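Local atomic coordinates of DUF1611 domain-containing protein (PDB entry 2OBN), a protein that is of unknown function but joins a Rossmann-like domain to a P-loop domain, an architecture consistent with nucleotide binding. Residues B[9-14]-B[67-72]; B[16-21]-B[48-53]; B[26-31]-B[190-195]; B[91-96]-B[112-117]; B[201-206]-B[242-247]. The protein carries 2 engineered substitutions. All coordinates share one frame; numbering follows the deposited sequence.

Contact 1: B[9-14]-B[67-72]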
# COMPACT_ATOMS: atom_id res chain seq x y z
N ARG B 9 33.24 8.88 -5.61
CA ARG B 9 33.65 8.86 -4.21
C ARG B 9 32.51 9.40 -3.39
O ARG B 9 31.95 10.44 -3.73
CB ARG B 9 34.89 9.70 -3.97
CG ARG B 9 36.09 9.26 -4.76
CD ARG B 9 37.27 10.12 -4.41
NE ARG B 9 38.20 10.18 -5.51
CZ ARG B 9 38.13 11.02 -6.54
NH1 ARG B 9 37.17 11.93 -6.64
NH2 ARG B 9 39.05 10.95 -7.48
N VAL B 10 32.18 8.69 -2.32
CA VAL B 10 31.04 9.01 -1.49
C VAL B 10 31.38 9.50 -0.09
O VAL B 10 32.27 8.97 0.58
CB VAL B 10 30.15 7.75 -1.32
CG1 VAL B 10 29.02 7.97 -0.28
CG2 VAL B 10 29.57 7.32 -2.67
N ALA B 11 30.63 10.51 0.33
CA ALA B 11 30.65 10.98 1.69
C ALA B 11 29.23 10.69 2.19
O ALA B 11 28.26 10.98 1.49
CB ALA B 11 30.95 12.47 1.74
N ILE B 12 29.10 10.08 3.36
CA ILE B 12 27.78 9.77 3.91
C ILE B 12 27.45 10.74 5.03
O ILE B 12 28.21 10.85 6.00
CB ILE B 12 27.72 8.33 4.47
CG1 ILE B 12 28.14 7.34 3.39
CG2 ILE B 12 26.30 8.02 5.01
CD1 ILE B 12 28.13 5.93 3.88
N LEU B 13 26.33 11.46 4.88
CA LEU B 13 25.86 12.37 5.92
C LEU B 13 25.30 11.43 6.98
O LEU B 13 24.34 10.70 6.70
CB LEU B 13 24.77 13.31 5.40
CG LEU B 13 24.30 14.39 6.39
CD1 LEU B 13 25.42 15.41 6.64
CD2 LEU B 13 23.04 15.10 5.89
N LEU B 14 25.90 11.41 8.16
CA LEU B 14 25.50 10.45 9.18
C LEU B 14 25.54 11.03 10.60
O LEU B 14 25.83 10.29 11.54
CB LEU B 14 26.40 9.19 9.05
CG LEU B 14 26.05 7.82 9.68
CD1 LEU B 14 24.64 7.34 9.41
CD2 LEU B 14 27.04 6.78 9.19
N GLU B 67 32.32 20.01 5.29
CA GLU B 67 33.51 20.82 5.04
C GLU B 67 34.78 20.01 5.34
O GLU B 67 35.74 20.02 4.56
CB GLU B 67 33.46 22.08 5.91
CG GLU B 67 34.59 23.10 5.67
CD GLU B 67 34.34 24.02 4.48
OE1 GLU B 67 33.18 24.45 4.26
OE2 GLU B 67 35.33 24.35 3.77
N ALA B 68 34.79 19.30 6.47
CA ALA B 68 35.93 18.46 6.88
C ALA B 68 36.07 17.24 5.94
O ALA B 68 37.17 16.71 5.76
CB ALA B 68 35.80 18.03 8.35
N ALA B 69 34.95 16.81 5.36
CA ALA B 69 34.95 15.73 4.37
C ALA B 69 35.61 16.11 3.04
O ALA B 69 36.13 15.25 2.35
CB ALA B 69 33.53 15.27 4.11
N LEU B 70 35.58 17.40 2.68
CA LEU B 70 36.12 17.87 1.40
C LEU B 70 37.57 17.46 1.17
O LEU B 70 37.98 17.22 0.04
CB LEU B 70 35.99 19.39 1.26
CG LEU B 70 34.58 19.97 1.30
CD1 LEU B 70 34.64 21.47 1.02
CD2 LEU B 70 33.64 19.27 0.32
N GLU B 71 38.32 17.36 2.26
CA GLU B 71 39.72 16.95 2.26
C GLU B 71 39.92 15.61 1.54
O GLU B 71 40.97 15.37 0.94
CB GLU B 71 40.19 16.84 3.72
CG GLU B 71 41.68 16.70 3.92
CD GLU B 71 42.08 16.70 5.39
OE1 GLU B 71 41.21 16.44 6.26
OE2 GLU B 71 43.26 16.95 5.69
N TYR B 72 38.90 14.75 1.60
CA TYR B 72 38.92 13.42 0.98
C TYR B 72 38.37 13.40 -0.44
O TYR B 72 38.27 12.33 -1.05
CB TYR B 72 38.17 12.43 1.88
CG TYR B 72 38.84 12.32 3.22
CD1 TYR B 72 39.95 11.50 3.40
CD2 TYR B 72 38.41 13.07 4.30
CE1 TYR B 72 40.59 11.42 4.62
CE2 TYR B 72 39.04 12.99 5.54
CZ TYR B 72 40.13 12.16 5.69
OH TYR B 72 40.77 12.08 6.91

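Contact 2: B[16-21]-B[48-53]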
# COMPACT_ATOMS: atom_id res chain seq x y z
N GLU B 16 24.79 11.87 14.18
CA GLU B 16 24.02 11.17 15.23
C GLU B 16 23.57 9.75 14.88
O GLU B 16 22.99 9.08 15.73
CB GLU B 16 22.81 11.99 15.69
CG GLU B 16 23.13 13.41 16.11
CD GLU B 16 21.94 14.12 16.72
OE1 GLU B 16 20.84 14.11 16.11
OE2 GLU B 16 22.12 14.71 17.81
N GLY B 17 23.84 9.28 13.66
CA GLY B 17 23.43 7.95 13.25
C GLY B 17 24.50 6.87 13.28
O GLY B 17 24.16 5.70 13.10
N THR B 18 25.78 7.21 13.47
CA THR B 18 26.81 6.17 13.47
C THR B 18 26.63 5.23 14.65
O THR B 18 26.66 4.02 14.48
CB THR B 18 28.26 6.72 13.46
OG1 THR B 18 28.40 7.72 12.44
CG2 THR B 18 29.26 5.59 13.20
N THR B 19 26.46 5.79 15.85
CA THR B 19 26.23 5.01 17.07
C THR B 19 24.83 5.22 17.66
O THR B 19 24.49 4.61 18.68
CB THR B 19 27.26 5.35 18.18
OG1 THR B 19 27.21 6.75 18.50
CG2 THR B 19 28.66 4.97 17.73
N GLY B 20 24.02 6.06 17.02
CA GLY B 20 22.67 6.33 17.49
C GLY B 20 21.68 5.40 16.81
O GLY B 20 22.05 4.30 16.38
N THR B 21 20.43 5.86 16.70
CA THR B 21 19.35 5.08 16.10
C THR B 21 18.84 5.56 14.72
O THR B 21 18.16 4.80 14.04
CB THR B 21 18.12 5.07 17.05
OG1 THR B 21 17.73 6.42 17.35
CG2 THR B 21 18.45 4.36 18.37
N GLN B 48 36.92 8.92 15.41
CA GLN B 48 36.80 7.58 15.99
C GLN B 48 36.90 6.45 14.93
O GLN B 48 36.84 6.70 13.71
CB GLN B 48 35.51 7.46 16.80
CG GLN B 48 35.51 8.39 18.00
CD GLN B 48 34.27 8.29 18.86
OE1 GLN B 48 33.63 7.24 18.95
NE2 GLN B 48 33.93 9.38 19.53
N SER B 49 37.10 5.23 15.43
CA SER B 49 37.21 4.04 14.59
C SER B 49 35.82 3.51 14.23
O SER B 49 35.03 3.16 15.11
CB SER B 49 37.99 2.95 15.32
OG SER B 49 37.91 1.72 14.62
N LEU B 50 35.53 3.44 12.94
CA LEU B 50 34.25 2.92 12.47
C LEU B 50 34.01 1.49 12.99
O LEU B 50 32.93 1.19 13.50
CB LEU B 50 34.20 2.93 10.94
CG LEU B 50 32.88 2.54 10.27
CD1 LEU B 50 31.78 3.51 10.67
CD2 LEU B 50 33.04 2.49 8.77
N ARG B 51 35.03 0.63 12.88
CA ARG B 51 34.93 -0.76 13.34
C ARG B 51 34.59 -0.88 14.82
O ARG B 51 33.69 -1.63 15.19
CB ARG B 51 36.24 -1.52 13.07
CG ARG B 51 36.19 -3.04 13.40
CD ARG B 51 37.57 -3.69 13.46
N GLU B 52 35.32 -0.15 15.67
CA GLU B 52 35.10 -0.26 17.11
C GLU B 52 33.72 0.18 17.56
O GLU B 52 33.10 -0.49 18.38
CB GLU B 52 36.18 0.49 17.90
CG GLU B 52 37.60 -0.06 17.73
CD GLU B 52 37.69 -1.56 17.95
OE1 GLU B 52 37.11 -2.08 18.93
OE2 GLU B 52 38.37 -2.23 17.13
N ILE B 53 33.21 1.27 16.99
CA ILE B 53 31.92 1.82 17.41
C ILE B 53 30.67 1.25 16.71
O ILE B 53 29.57 1.35 17.25
CB ILE B 53 31.96 3.37 17.36
CG1 ILE B 53 31.94 3.92 15.93
CG2 ILE B 53 33.20 3.87 18.10
CD1 ILE B 53 32.22 5.41 15.85

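Contact 3: B[26-31]-B[190-195]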
# COMPACT_ATOMS: atom_id res chain seq x y z
N GLY B 26 22.70 4.84 6.42
CA GLY B 26 24.14 5.06 6.36
C GLY B 26 24.95 3.85 6.79
O GLY B 26 25.91 3.48 6.13
N LEU B 27 24.56 3.21 7.89
CA LEU B 27 25.28 2.01 8.35
C LEU B 27 25.10 0.84 7.39
O LEU B 27 25.99 0.01 7.25
CB LEU B 27 24.82 1.61 9.74
CG LEU B 27 25.11 2.62 10.85
CD1 LEU B 27 24.31 2.25 12.11
CD2 LEU B 27 26.59 2.68 11.15
N ALA B 28 23.93 0.75 6.76
CA ALA B 28 23.71 -0.32 5.80
C ALA B 28 24.64 -0.12 4.61
O ALA B 28 25.27 -1.07 4.15
CB ALA B 28 22.26 -0.36 5.36
N LEU B 29 24.75 1.11 4.13
CA LEU B 29 25.67 1.43 3.03
C LEU B 29 27.12 1.12 3.42
O LEU B 29 27.87 0.54 2.64
CB LEU B 29 25.53 2.90 2.61
CG LEU B 29 24.16 3.34 2.04
CD1 LEU B 29 24.19 4.84 1.75
CD2 LEU B 29 23.78 2.58 0.80
N LEU B 30 27.52 1.53 4.62
CA LEU B 30 28.87 1.23 5.11
C LEU B 30 29.11 -0.28 5.20
O LEU B 30 30.22 -0.75 4.99
CB LEU B 30 29.11 1.87 6.48
CG LEU B 30 29.22 3.41 6.49
CD1 LEU B 30 29.05 3.93 7.90
CD2 LEU B 30 30.54 3.91 5.87
N ARG B 31 28.07 -1.04 5.54
CA ARG B 31 28.19 -2.49 5.66
C ARG B 31 28.20 -3.20 4.31
O ARG B 31 28.87 -4.21 4.16
CB ARG B 31 27.09 -3.04 6.58
CG ARG B 31 27.12 -4.55 6.78
CD ARG B 31 26.06 -5.06 7.78
NE ARG B 31 26.54 -5.02 9.17
CZ ARG B 31 26.16 -4.17 10.13
NH1 ARG B 31 25.22 -3.24 9.95
NH2 ARG B 31 26.73 -4.28 11.34
N GLY B 190 13.48 -1.13 -1.19
CA GLY B 190 13.52 0.02 -0.29
C GLY B 190 14.63 0.96 -0.74
O GLY B 190 15.46 0.58 -1.58
N GLN B 191 14.65 2.18 -0.20
CA GLN B 191 15.67 3.19 -0.61
C GLN B 191 17.12 2.73 -0.41
O GLN B 191 17.98 2.93 -1.29
CB GLN B 191 15.42 4.58 0.04
CG GLN B 191 15.66 4.72 1.57
CD GLN B 191 14.59 4.06 2.40
OE1 GLN B 191 13.57 3.62 1.87
NE2 GLN B 191 14.81 3.99 3.70
N THR B 192 17.39 2.09 0.73
CA THR B 192 18.72 1.55 1.01
C THR B 192 19.11 0.51 -0.02
O THR B 192 20.21 0.57 -0.59
CB THR B 192 18.78 0.87 2.39
OG1 THR B 192 18.43 1.82 3.40
CG2 THR B 192 20.17 0.34 2.68
N GLY B 193 18.21 -0.44 -0.26
CA GLY B 193 18.46 -1.49 -1.23
C GLY B 193 18.70 -0.92 -2.61
O GLY B 193 19.57 -1.39 -3.33
N VAL B 194 17.90 0.08 -2.99
CA VAL B 194 18.04 0.73 -4.30
C VAL B 194 19.36 1.49 -4.39
O VAL B 194 20.00 1.50 -5.43
CB VAL B 194 16.84 1.65 -4.61
CG1 VAL B 194 17.07 2.44 -5.89
CG2 VAL B 194 15.56 0.84 -4.71
N MSE B 195 19.76 2.14 -3.29
CA MSE B 195 21.06 2.83 -3.23
C MSE B 195 22.23 1.87 -3.37
O MSE B 195 23.24 2.20 -4.00
CB MSE B 195 21.19 3.64 -1.94
CG MSE B 195 20.50 4.97 -2.03
SE MSE B 195 20.59 6.00 -0.41
CE MSE B 195 18.99 5.44 0.42

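Contact 4: B[91-96]-B[112-117]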
# COMPACT_ATOMS: atom_id res chain seq x y z
N ASP B 91 18.79 21.59 10.58
CA ASP B 91 20.26 21.52 10.56
C ASP B 91 20.86 20.79 9.34
O ASP B 91 22.07 20.87 9.11
CB ASP B 91 20.82 20.95 11.89
CG ASP B 91 20.34 19.54 12.21
OD1 ASP B 91 19.50 18.98 11.47
OD2 ASP B 91 20.80 18.99 13.23
N TYR B 92 20.02 20.11 8.56
CA TYR B 92 20.49 19.39 7.36
C TYR B 92 20.87 20.34 6.22
O TYR B 92 21.87 20.10 5.55
CB TYR B 92 19.40 18.45 6.82
CG TYR B 92 19.18 17.13 7.55
CD1 TYR B 92 19.39 16.99 8.92
CD2 TYR B 92 18.65 16.03 6.86
CE1 TYR B 92 19.16 15.78 9.57
CE2 TYR B 92 18.39 14.82 7.50
CZ TYR B 92 18.65 14.70 8.86
OH TYR B 92 18.39 13.50 9.49
N TRP B 93 20.08 21.39 6.03
CA TRP B 93 20.27 22.33 4.91
C TRP B 93 21.69 22.87 4.73
O TRP B 93 22.19 22.93 3.61
CB TRP B 93 19.29 23.52 5.01
CG TRP B 93 17.86 23.12 4.99
CD1 TRP B 93 17.00 23.11 6.04
CD2 TRP B 93 17.13 22.60 3.87
NE1 TRP B 93 15.77 22.65 5.65
CE2 TRP B 93 15.82 22.33 4.32
CE3 TRP B 93 17.45 22.36 2.52
CZ2 TRP B 93 14.83 21.82 3.47
CZ3 TRP B 93 16.46 21.86 1.69
CH2 TRP B 93 15.17 21.59 2.16
N ILE B 94 22.33 23.26 5.82
CA ILE B 94 23.70 23.78 5.76
C ILE B 94 24.62 22.74 5.12
O ILE B 94 25.41 23.08 4.22
CB ILE B 94 24.23 24.16 7.17
CG1 ILE B 94 23.48 25.40 7.69
CG2 ILE B 94 25.73 24.46 7.11
CD1 ILE B 94 23.73 25.69 9.17
N GLU B 95 24.52 21.49 5.58
CA GLU B 95 25.35 20.40 5.07
C GLU B 95 25.06 20.10 3.60
O GLU B 95 25.99 19.89 2.81
CB GLU B 95 25.17 19.13 5.92
CG GLU B 95 25.66 19.24 7.40
CD GLU B 95 27.19 19.40 7.56
OE1 GLU B 95 27.78 20.33 6.97
OE2 GLU B 95 27.80 18.62 8.32
N LEU B 96 23.79 20.13 3.24
CA LEU B 96 23.37 19.89 1.86
C LEU B 96 23.90 20.99 0.95
O LEU B 96 24.54 20.71 -0.07
CB LEU B 96 21.84 19.81 1.76
CG LEU B 96 21.15 18.74 2.63
CD1 LEU B 96 19.63 18.74 2.41
CD2 LEU B 96 21.71 17.35 2.39
N THR B 112 10.73 13.10 1.49
CA THR B 112 10.64 14.46 0.96
C THR B 112 11.63 14.65 -0.20
O THR B 112 12.85 14.49 -0.02
CB THR B 112 10.95 15.50 2.06
OG1 THR B 112 10.04 15.34 3.16
CG2 THR B 112 10.85 16.93 1.52
N PRO B 113 11.11 14.97 -1.41
CA PRO B 113 11.99 15.15 -2.57
C PRO B 113 12.77 16.48 -2.55
O PRO B 113 12.20 17.52 -2.24
CB PRO B 113 11.01 15.12 -3.74
CG PRO B 113 9.75 15.61 -3.18
CD PRO B 113 9.70 15.19 -1.75
N LEU B 114 14.06 16.41 -2.88
CA LEU B 114 14.95 17.56 -2.85
C LEU B 114 15.42 18.10 -4.21
O LEU B 114 16.06 19.15 -4.27
CB LEU B 114 16.18 17.19 -2.01
CG LEU B 114 15.94 16.89 -0.53
CD1 LEU B 114 17.26 16.47 0.13
CD2 LEU B 114 15.34 18.06 0.21
N ALA B 115 15.11 17.39 -5.30
CA ALA B 115 15.56 17.76 -6.65
C ALA B 115 14.94 19.03 -7.21
O ALA B 115 15.54 19.66 -8.08
CB ALA B 115 15.33 16.61 -7.62
N ASN B 116 13.75 19.41 -6.74
CA ASN B 116 13.07 20.61 -7.24
C ASN B 116 12.89 21.70 -6.19
O ASN B 116 11.90 22.44 -6.22
CB ASN B 116 11.73 20.22 -7.87
CG ASN B 116 11.91 19.38 -9.12
OD1 ASN B 116 11.59 18.19 -9.13
ND2 ASN B 116 12.47 19.98 -10.16
N ILE B 117 13.84 21.81 -5.27
CA ILE B 117 13.83 22.88 -4.28
C ILE B 117 14.74 23.98 -4.84
O ILE B 117 15.93 23.74 -5.01
CB ILE B 117 14.28 22.38 -2.90
CG1 ILE B 117 13.22 21.40 -2.38
CG2 ILE B 117 14.50 23.58 -1.94
CD1 ILE B 117 13.42 20.91 -1.00

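Contact 5: B[201-206]-B[242-247]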
# COMPACT_ATOMS: atom_id res chain seq x y z
N VAL B 201 13.04 -0.72 -6.67
CA VAL B 201 11.93 0.18 -6.36
C VAL B 201 11.79 0.45 -4.85
O VAL B 201 11.83 -0.46 -4.06
CB VAL B 201 10.57 -0.37 -6.91
CG1 VAL B 201 10.28 -1.78 -6.40
CG2 VAL B 201 9.42 0.57 -6.56
N ALA B 202 11.64 1.72 -4.47
CA ALA B 202 11.39 2.08 -3.08
C ALA B 202 9.87 1.95 -2.88
O ALA B 202 9.14 2.92 -2.98
CB ALA B 202 11.84 3.48 -2.79
N LEU B 203 9.43 0.72 -2.61
CA LEU B 203 8.01 0.40 -2.53
C LEU B 203 7.17 1.21 -1.55
O LEU B 203 6.01 1.49 -1.84
CB LEU B 203 7.84 -1.08 -2.20
CG LEU B 203 6.43 -1.66 -2.23
CD1 LEU B 203 5.84 -1.55 -3.62
CD2 LEU B 203 6.44 -3.11 -1.76
N ASP B 204 7.74 1.63 -0.42
CA ASP B 204 6.94 2.37 0.58
C ASP B 204 6.54 3.78 0.16
O ASP B 204 5.72 4.42 0.82
CB ASP B 204 7.58 2.34 1.98
CG ASP B 204 8.84 3.19 2.10
OD1 ASP B 204 9.22 3.93 1.18
OD2 ASP B 204 9.46 3.12 3.18
N ALA B 205 7.14 4.26 -0.93
CA ALA B 205 6.82 5.55 -1.52
C ALA B 205 5.93 5.40 -2.76
O ALA B 205 5.61 6.41 -3.42
CB ALA B 205 8.09 6.27 -1.89
N VAL B 206 5.56 4.17 -3.12
CA VAL B 206 4.68 3.93 -4.27
C VAL B 206 3.22 4.07 -3.80
O VAL B 206 2.88 3.69 -2.67
CB VAL B 206 4.90 2.54 -4.90
CG1 VAL B 206 3.90 2.28 -6.05
CG2 VAL B 206 6.33 2.40 -5.41
N SER B 242 2.23 -0.77 8.98
CA SER B 242 2.85 -1.32 7.79
C SER B 242 1.87 -1.95 6.81
O SER B 242 0.92 -2.64 7.18
CB SER B 242 3.86 -2.38 8.21
OG SER B 242 4.50 -2.92 7.07
N THR B 243 2.17 -1.71 5.53
CA THR B 243 1.38 -2.19 4.40
C THR B 243 2.19 -2.99 3.40
O THR B 243 1.67 -3.90 2.77
CB THR B 243 0.78 -0.94 3.64
OG1 THR B 243 -0.20 -0.29 4.45
CG2 THR B 243 0.16 -1.29 2.31
N ALA B 244 3.48 -2.67 3.27
CA ALA B 244 4.31 -3.14 2.15
C ALA B 244 4.47 -4.63 1.94
O ALA B 244 4.82 -5.07 0.85
CB ALA B 244 5.69 -2.48 2.20
N THR B 245 4.24 -5.43 2.97
CA THR B 245 4.36 -6.86 2.81
C THR B 245 3.32 -7.41 1.83
O THR B 245 3.63 -8.32 1.06
CB THR B 245 4.20 -7.62 4.15
OG1 THR B 245 5.11 -7.09 5.12
CG2 THR B 245 4.51 -9.09 3.95
N LEU B 246 2.10 -6.86 1.84
CA LEU B 246 1.06 -7.40 0.98
C LEU B 246 1.41 -7.29 -0.52
O LEU B 246 1.40 -8.31 -1.22
CB LEU B 246 -0.31 -6.82 1.33
CG LEU B 246 -1.53 -7.35 0.58
CD1 LEU B 246 -1.65 -8.89 0.63
CD2 LEU B 246 -2.79 -6.66 1.13
N PRO B 247 1.72 -6.07 -1.02
CA PRO B 247 2.16 -5.98 -2.43
C PRO B 247 3.41 -6.78 -2.77
O PRO B 247 3.54 -7.25 -3.89
CB PRO B 247 2.39 -4.47 -2.65
CG PRO B 247 2.46 -3.87 -1.26
CD PRO B 247 1.62 -4.73 -0.40

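Contact 1: B[9-14]-B[67-72]
Ala11 presents its methyl to that of Ala69, and this one small overlap holds the apolar part of the contact between strand 10-13 and the chain at 67-72. CB of Ala11 stands 4.5 Å from CB of Ala69, a loose touch, yet two methyls let the backbones come close: CA of Ala11 and CA of Ala69 are 6.9 Å apart. At the outer end, Arg9 contributes the flank of its chain rather than its charge. CG lies beside the backbone N (chi1 -59°), the chain then runs extended to NE, and CD passes 4.1 Å from the backbone O of Tyr72. The guanidinium continues past this point, where NH1 makes a weak hydrogen bond to the carbonyl of Lys73. Tyr72 turns its ring elsewhere, onto Val38, Val63 and Pro61, while its N is bonded to the carbonyl of Ala69 (2.9 Å). The two segments bury 77 Å² between them. Strand 10-13 is an inner strand of the parallel Rossmann-like sheet, between strands 37-41 and 76-79; helix 66-69 rests on the sheet, with Ala69 also touching Ile41 and Val63, and helix 24-32 packs on Ile12 of the same strand.

Contact 2: B[16-21]-B[48-53]
Thr18 and Thr19 offer their methyls, not their hydroxyls, to the helix beginning at Leu50, and the first torsions of the two threonines decide this. In Thr18, CG2 is anti to the backbone N with OG1 beside that N (chi1 -49°). The methyl therefore faces two side chains of the helix, 4.0 Å from CD1 of Ile53 and 4.1 Å from CD1 of Leu50, whose side chain it meets at about a right angle. OG1 of Thr18 is spent on a hydrogen bond to OD2 of Asp42. Thr19 adopts another rotamer (chi1 59°): its CG2 is anti to the carbonyl carbon and bears on the stem of Ile53, 3.7 Å from CB. Ile53 answers with CG1 set between its own N and carbonyl carbon (chi1 73°), which swings CD1 across both threonine methyls. With an alanine here, the loss of the branches beyond CB would probably open a gap beside the two methyls and let the loop shift against the helix. The helix itself starts at an N-cap, Ser49, whose OG accepts a weak bond from N of Glu52 (3.4 Å). Residues 16-21 lie in the loop joining the first strand of the Rossmann-like sheet to its first helix, the place where relatives with this fold commonly bind a dinucleotide; whether this protein does so is not established.

Contact 3: B[26-31]-B[190-195]
Two helices from different domains meet where Ala28 and Leu29 of helix 24-32 pack on Thr192 and Met195 of helix 191-197. Near residues 26-31 and 191-195 their axes come within 9.9 Å and run in roughly the same direction, 31° apart. The closest touch is between methyls: CB of Ala28 lies 3.5 Å from CG2 of Thr192, tighter than usual for two carbons. Thr192 is turned for this, with CG2 anti to the backbone N and OG1 beside that N (chi1 -58°), which leaves the hydroxyl to make a weak hydrogen bond with OG1 of Thr25. Helix 24-32 is the first helix of the Rossmann-like fold, directly after strand 10-13, whereas helix 191-197 belongs to the P-loop domain and follows its edge strand 184-187, with Gly190 as N-cap. The pair is thus an interdomain helix-helix interface, made by packing alone between these segments. The next residue, Leu29, reaches over with its CD2 branch, 3.9 Å from CB of Met195, a selenomethionine; the two side chains lie at about a right angle. That same CD2 is 4.3 Å from the carbonyl O of Thr192. Both Leu29 and Met195 also touch Val78, on strand 76-79 of the Rossmann-like sheet, and Met195 touches Thr25 as well.

Contact 4: B[91-96]-B[112-117]
Trp93 meets the facing loop with the far corner of its six-membered ring. CH2 lies 3.7 Å from CD1 of Ile117, whose methyl comes in at the ring's edge and close to its plane, the two side chains standing at about a right angle. The same CH2 is 4.0 Å from CD2 of Leu114, which approaches obliquely. Leu114 divides its branches between two partners: while CD2 takes the indole, CD1 meets CD1 of Leu96 at 4.0 Å, one leucine across the other. The torsion of Trp93 (chi1 -60°, CG beside the backbone N) sends the ring from its helix toward the loop, where Leu120 and Ile88 also touch it. In the next shell, Leu114 and Leu96 both press on Ile79 of strand 76-79, and Leu114 further reaches Ile130 and Leu120. Polar bonds help to position the loop: a type I turn runs from Leu114 to Ile117, and the carboxylate of Asp132 takes one backbone N-H at each oxygen, Leu114 N at OD1 and Ala115 N at OD2. Ile117 closes the turn and serves as N-cap of helix 118-121. Helix 92-101 lies in the connection between neighbouring parallel strands 76-79 and 105-108, so the arrangement is that of a beta-alpha-beta crossover in a Rossmann-like fold, its helix packed against the loop that leaves the second strand.

Contact 5: B[201-206]-B[242-247]
Leu203 projects from a short 3-10 segment of the P-loop domain onto residues 244-247, where the chain enters helix 245-252 and Ala244 and Pro247 receive it. Followed outward, its CB is still 5.1 Å from CB of Ala244, so the stem itself only approaches. CG is anti to the backbone N (chi1 -173°), which carries the branch point to 4.6 Å from that same Ala244 CB. Beyond it the methyls part. CD2 does the touching: it sits 3.6 Å from the carbonyl O of Ala244, 4.1 Å from CB of Ala244 and 4.1 Å from CG of Pro247, held in the bend between the backbone and the proline ring. CD1 of Leu203 stays a little farther off, 4.6 Å from CB of Pro247. The remainder of the side chain's surroundings comes from helix 208-222, whose Ala211 and Val215 touch Leu203; Ala211 also touches Pro247, so the leucine, the proline and that helix form one apolar cluster. All three residues of the contact are buried. The contact is part of the subunit interface: Asp204 and Val206 make backbone hydrogen bonds to the second subunit, Ala244 packs on Val208 of that subunit and Pro247 on its Thr243. OD2 of Asp204 forms a salt bridge with NH2 of Arg134, which may ease the nearness of the carboxylate of Asp209 of the second subunit. As the 3-10 segment ends, the carbonyl O of Leu203 accepts the backbone N-H of Val206, the N lying 3.0 Å from that O.

In the fold
Contacts 1, 2 and 4 belong to the Rossmann-like half, contact 5 to the P-loop half, and contact 3 bridges them. Along the chain, contact 2 falls between the segments of contact 1, and segment 26-31 of contact 3 between those of contact 2; contact 4 follows, then segment 190-195, then contact 5. Strand 10-13 leads through the loop of contact 2 into helix 24-32, where Ile12 and Leu14 pack on Leu30. Leu13 touches Glu95 of contact 4. Val194 of contact 3 meets Val201 of contact 5. Centres of contacts 1 and 5 lie about 31 Å apart; contact 3, about 17 Å from the centre of each, joins the domains, and contact 5 reaches the second subunit.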